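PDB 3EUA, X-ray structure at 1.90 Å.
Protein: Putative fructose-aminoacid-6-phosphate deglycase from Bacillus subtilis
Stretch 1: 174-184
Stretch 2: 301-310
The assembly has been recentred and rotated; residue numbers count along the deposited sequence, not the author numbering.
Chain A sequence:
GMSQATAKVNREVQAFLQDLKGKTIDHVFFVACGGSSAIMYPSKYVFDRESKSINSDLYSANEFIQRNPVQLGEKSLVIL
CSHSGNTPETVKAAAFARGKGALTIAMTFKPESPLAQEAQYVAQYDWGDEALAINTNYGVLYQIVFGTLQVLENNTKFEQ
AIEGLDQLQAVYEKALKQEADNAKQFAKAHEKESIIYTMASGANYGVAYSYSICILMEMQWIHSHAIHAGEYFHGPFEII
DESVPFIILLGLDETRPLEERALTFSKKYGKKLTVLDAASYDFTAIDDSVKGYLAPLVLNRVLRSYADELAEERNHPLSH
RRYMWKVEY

Stretch 1, residues 174-184: KALKQEADNAK
Stretch 2 (301-310) RVLRSYADEL

Two helices that run in roughly the same direction can be joined by a salt bridge near their C-terminal ends, a weak polar bond further back and apolar packing between and beyond, and residues 174-184 and 301-310 of this putative deglycase illustrate the pattern. The strongest polar link is a salt bridge: Lys 184 NZ lies 3.2 Å from Glu 309 OE2 and donates a hydrogen bond to it. Lys 184 reaches it with a chain extended through chi2 and chi3 (chi1 to chi4 m, t, t, m), while Glu 309 is bent, chi1 and chi2 both m. A water reinforces the junction, its O donating to Glu 309 OE2 at 2.8 Å and to the backbone Ala 180 O at 2.6 Å, so that the carboxylate is tied to both a side chain and the main chain of the facing helix.

The second polar cluster centres on Glu 179 (chi1 and chi2 both m). Glu 179 OE1 accepts a short bond from Asn 182 ND2 (chi1 m), 2.7 Å away in the same helix, and a weak one from Tyr 306 OH across the interface at 3.1 Å. One carboxylate oxygen thus serves both helices.

Both segments are helical, with phi/psi mostly near -63/-42, and both belong to longer helices. The first is kinked: Glu 179 departs to -98/-3, and the N atoms of Asp 181 and Asn 182 lack bonds to the preceding turn. Regular bonding resumes with Ala 183 N to Glu 179 O at 2.8 Å. The axes approach to 8.5 Å and cross at -35°. The register pairs Leu 176 with Val 302 (CA to CA 5.7 Å), Ala 183 with Tyr 306 (CA to CA 4.4 Å) and Lys 184 with Glu 309 (CA to CA 5.7 Å).

At the closest pair, Ala 183 and Tyr 306, ring and backbone are in direct contact. Tyr 306 (chi1 -80°, chi2 53°) presents a ring face to the backbone of the first helix, and Ala 183 CA sits 3.9 Å from the ring centroid, 9° off the normal, in a CH-pi contact. Ala 183 CB also packs 3.8 Å from Tyr 306 CD1.

Toward the N-terminal end, Ala 175 CB meets Val 302 CG2 (chi1 t) at 3.8 Å. Leu 176 (m, t) places CD1 over one face of the Arg 301 guanidinium, 3.6 Å from CZ, and CD2 3.8 Å from Ser 305 OG. Ser 305 (chi1 p) turns back on its own helix, its OG donating to Val 302 O at a very short 2.5 Å. In all, 560 Å² is buried.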

# COMPACT_ATOMS: atom_id res chain seq x y z
N LYS A 174 29.94 -2.59 8.61
CA LYS A 174 30.66 -1.65 7.76
C LYS A 174 29.79 -0.47 7.40
O LYS A 174 30.25 0.67 7.40
CB LYS A 174 31.16 -2.27 6.45
CG LYS A 174 32.18 -3.32 6.61
CD LYS A 174 32.73 -3.68 5.27
CE LYS A 174 33.64 -4.89 5.32
NZ LYS A 174 32.82 -6.09 5.62
N ALA A 175 28.52 -0.74 7.09
CA ALA A 175 27.58 0.32 6.74
C ALA A 175 27.33 1.29 7.90
O ALA A 175 27.29 2.50 7.71
CB ALA A 175 26.26 -0.29 6.25
N LEU A 176 27.19 0.77 9.12
CA LEU A 176 26.99 1.61 10.33
C LEU A 176 28.18 2.53 10.56
O LEU A 176 28.01 3.70 10.91
CB LEU A 176 26.75 0.73 11.57
CG LEU A 176 25.41 0.05 11.45
CD1 LEU A 176 25.22 -1.11 12.47
CD2 LEU A 176 24.30 1.11 11.56
N LYS A 177 29.39 1.99 10.40
CA LYS A 177 30.63 2.73 10.59
C LYS A 177 30.72 3.84 9.58
O LYS A 177 31.02 5.00 9.90
CB LYS A 177 31.81 1.77 10.39
CG LYS A 177 33.22 2.35 10.46
CD LYS A 177 34.23 1.18 10.30
CE LYS A 177 35.72 1.61 10.22
NZ LYS A 177 36.10 2.31 8.94
N GLN A 178 30.46 3.48 8.34
CA GLN A 178 30.52 4.42 7.25
C GLN A 178 29.48 5.54 7.36
O GLN A 178 29.73 6.65 6.91
CB GLN A 178 30.38 3.66 5.92
CG GLN A 178 29.95 4.46 4.72
CD GLN A 178 29.87 3.60 3.46
OE1 GLN A 178 30.68 2.69 3.27
NE2 GLN A 178 28.93 3.93 2.59
N GLU A 179 28.34 5.25 7.97
CA GLU A 179 27.25 6.25 8.11
C GLU A 179 27.16 7.01 9.44
O GLU A 179 26.30 7.90 9.58
CB GLU A 179 25.90 5.53 7.90
CG GLU A 179 25.66 4.99 6.49
CD GLU A 179 25.27 6.07 5.49
OE1 GLU A 179 25.65 7.23 5.68
OE2 GLU A 179 24.58 5.75 4.49
N ALA A 180 28.03 6.68 10.39
CA ALA A 180 28.01 7.29 11.72
C ALA A 180 27.98 8.82 11.74
O ALA A 180 27.21 9.43 12.47
CB ALA A 180 29.20 6.76 12.50
N ASP A 181 28.82 9.47 10.94
CA ASP A 181 28.82 10.94 10.90
C ASP A 181 27.55 11.46 10.24
O ASP A 181 26.99 12.46 10.68
CB ASP A 181 30.09 11.44 10.21
CG ASP A 181 31.35 11.12 11.03
OD1 ASP A 181 31.21 10.77 12.24
OD2 ASP A 181 32.48 11.23 10.49
N ASN A 182 27.10 10.78 9.18
CA ASN A 182 25.85 11.15 8.51
C ASN A 182 24.66 11.08 9.44
O ASN A 182 23.73 11.88 9.31
CB ASN A 182 25.58 10.29 7.29
CG ASN A 182 26.56 10.58 6.16
OD1 ASN A 182 27.25 11.60 6.17
ND2 ASN A 182 26.61 9.68 5.17
N ALA A 183 24.64 10.08 10.32
CA ALA A 183 23.56 9.92 11.28
C ALA A 183 23.51 11.13 12.23
O ALA A 183 22.45 11.70 12.51
CB ALA A 183 23.76 8.64 12.06
N LYS A 184 24.69 11.53 12.71
CA LYS A 184 24.78 12.69 13.61
C LYS A 184 24.35 13.95 12.89
O LYS A 184 23.64 14.75 13.46
CB LYS A 184 26.19 12.86 14.18
CG LYS A 184 26.64 11.70 15.04
CD LYS A 184 27.99 11.98 15.74
CE LYS A 184 28.59 10.72 16.34
NZ LYS A 184 27.72 10.05 17.39
N ARG A 301 18.75 -1.14 8.89
CA ARG A 301 19.68 -1.11 10.03
C ARG A 301 20.37 0.25 10.13
O ARG A 301 20.52 0.80 11.21
CB ARG A 301 20.73 -2.20 9.89
CG ARG A 301 21.76 -2.27 11.05
CD ARG A 301 21.06 -2.58 12.41
NE ARG A 301 21.94 -2.37 13.57
CZ ARG A 301 22.10 -1.22 14.21
NH1 ARG A 301 21.48 -0.12 13.84
NH2 ARG A 301 22.90 -1.17 15.26
N VAL A 302 20.79 0.80 9.00
CA VAL A 302 21.45 2.12 9.00
C VAL A 302 20.49 3.19 9.51
O VAL A 302 20.86 4.04 10.34
CB VAL A 302 21.94 2.48 7.61
CG1 VAL A 302 22.37 3.94 7.54
CG2 VAL A 302 23.09 1.51 7.20
N LEU A 303 19.24 3.13 9.05
CA LEU A 303 18.20 4.07 9.47
C LEU A 303 17.97 4.04 10.97
O LEU A 303 17.69 5.07 11.57
CB LEU A 303 16.89 3.81 8.72
CG LEU A 303 16.80 4.35 7.30
CD1 LEU A 303 15.54 3.83 6.67
CD2 LEU A 303 16.86 5.90 7.29
N ARG A 304 18.13 2.87 11.59
CA ARG A 304 17.99 2.80 13.03
C ARG A 304 19.06 3.65 13.71
O ARG A 304 18.77 4.22 14.74
CB ARG A 304 18.11 1.37 13.55
CG ARG A 304 17.72 1.23 15.04
CD ARG A 304 16.25 1.15 15.15
NE ARG A 304 15.73 1.15 16.51
CZ ARG A 304 14.46 0.87 16.83
NH1 ARG A 304 14.07 0.89 18.10
NH2 ARG A 304 13.58 0.54 15.88
N SER A 305 20.27 3.74 13.17
CA SER A 305 21.31 4.55 13.78
C SER A 305 20.96 6.04 13.64
O SER A 305 21.26 6.84 14.52
CB SER A 305 22.68 4.21 13.19
OG SER A 305 22.77 4.57 11.83
N TYR A 306 20.29 6.39 12.53
CA TYR A 306 19.85 7.76 12.30
C TYR A 306 18.79 8.10 13.34
O TYR A 306 18.81 9.19 13.90
CB TYR A 306 19.29 7.94 10.88
CG TYR A 306 20.31 8.12 9.75
CD1 TYR A 306 21.34 7.22 9.54
CD2 TYR A 306 20.18 9.18 8.84
CE1 TYR A 306 22.24 7.38 8.50
CE2 TYR A 306 21.07 9.35 7.79
CZ TYR A 306 22.10 8.44 7.62
OH TYR A 306 22.98 8.62 6.56
N ALA A 307 17.88 7.16 13.59
CA ALA A 307 16.81 7.32 14.59
C ALA A 307 17.36 7.55 15.99
O ALA A 307 16.89 8.43 16.70
CB ALA A 307 15.88 6.09 14.57
N ASP A 308 18.37 6.77 16.36
CA ASP A 308 19.03 6.88 17.67
C ASP A 308 19.62 8.25 17.90
O ASP A 308 19.42 8.83 18.97
CB ASP A 308 20.12 5.80 17.84
CG ASP A 308 19.55 4.39 18.03
OD1 ASP A 308 18.38 4.21 18.47
OD2 ASP A 308 20.32 3.42 17.79
N GLU A 309 20.32 8.78 16.88
CA GLU A 309 20.90 10.12 16.94
C GLU A 309 19.84 11.23 17.02
O GLU A 309 19.99 12.22 17.76
CB GLU A 309 21.79 10.39 15.71
CG GLU A 309 23.02 9.53 15.58
CD GLU A 309 24.05 9.74 16.69
OE1 GLU A 309 24.10 10.82 17.34
OE2 GLU A 309 24.85 8.82 16.92
N LEU A 310 18.78 11.06 16.24
CA LEU A 310 17.68 12.02 16.20
C LEU A 310 17.01 12.10 17.56
O LEU A 310 16.78 13.20 18.07
CB LEU A 310 16.69 11.62 15.11
CG LEU A 310 15.52 12.55 14.88
CD1 LEU A 310 15.95 13.96 14.47
CD2 LEU A 310 14.56 11.95 13.82
O HOH W 1 26.70 8.49 14.87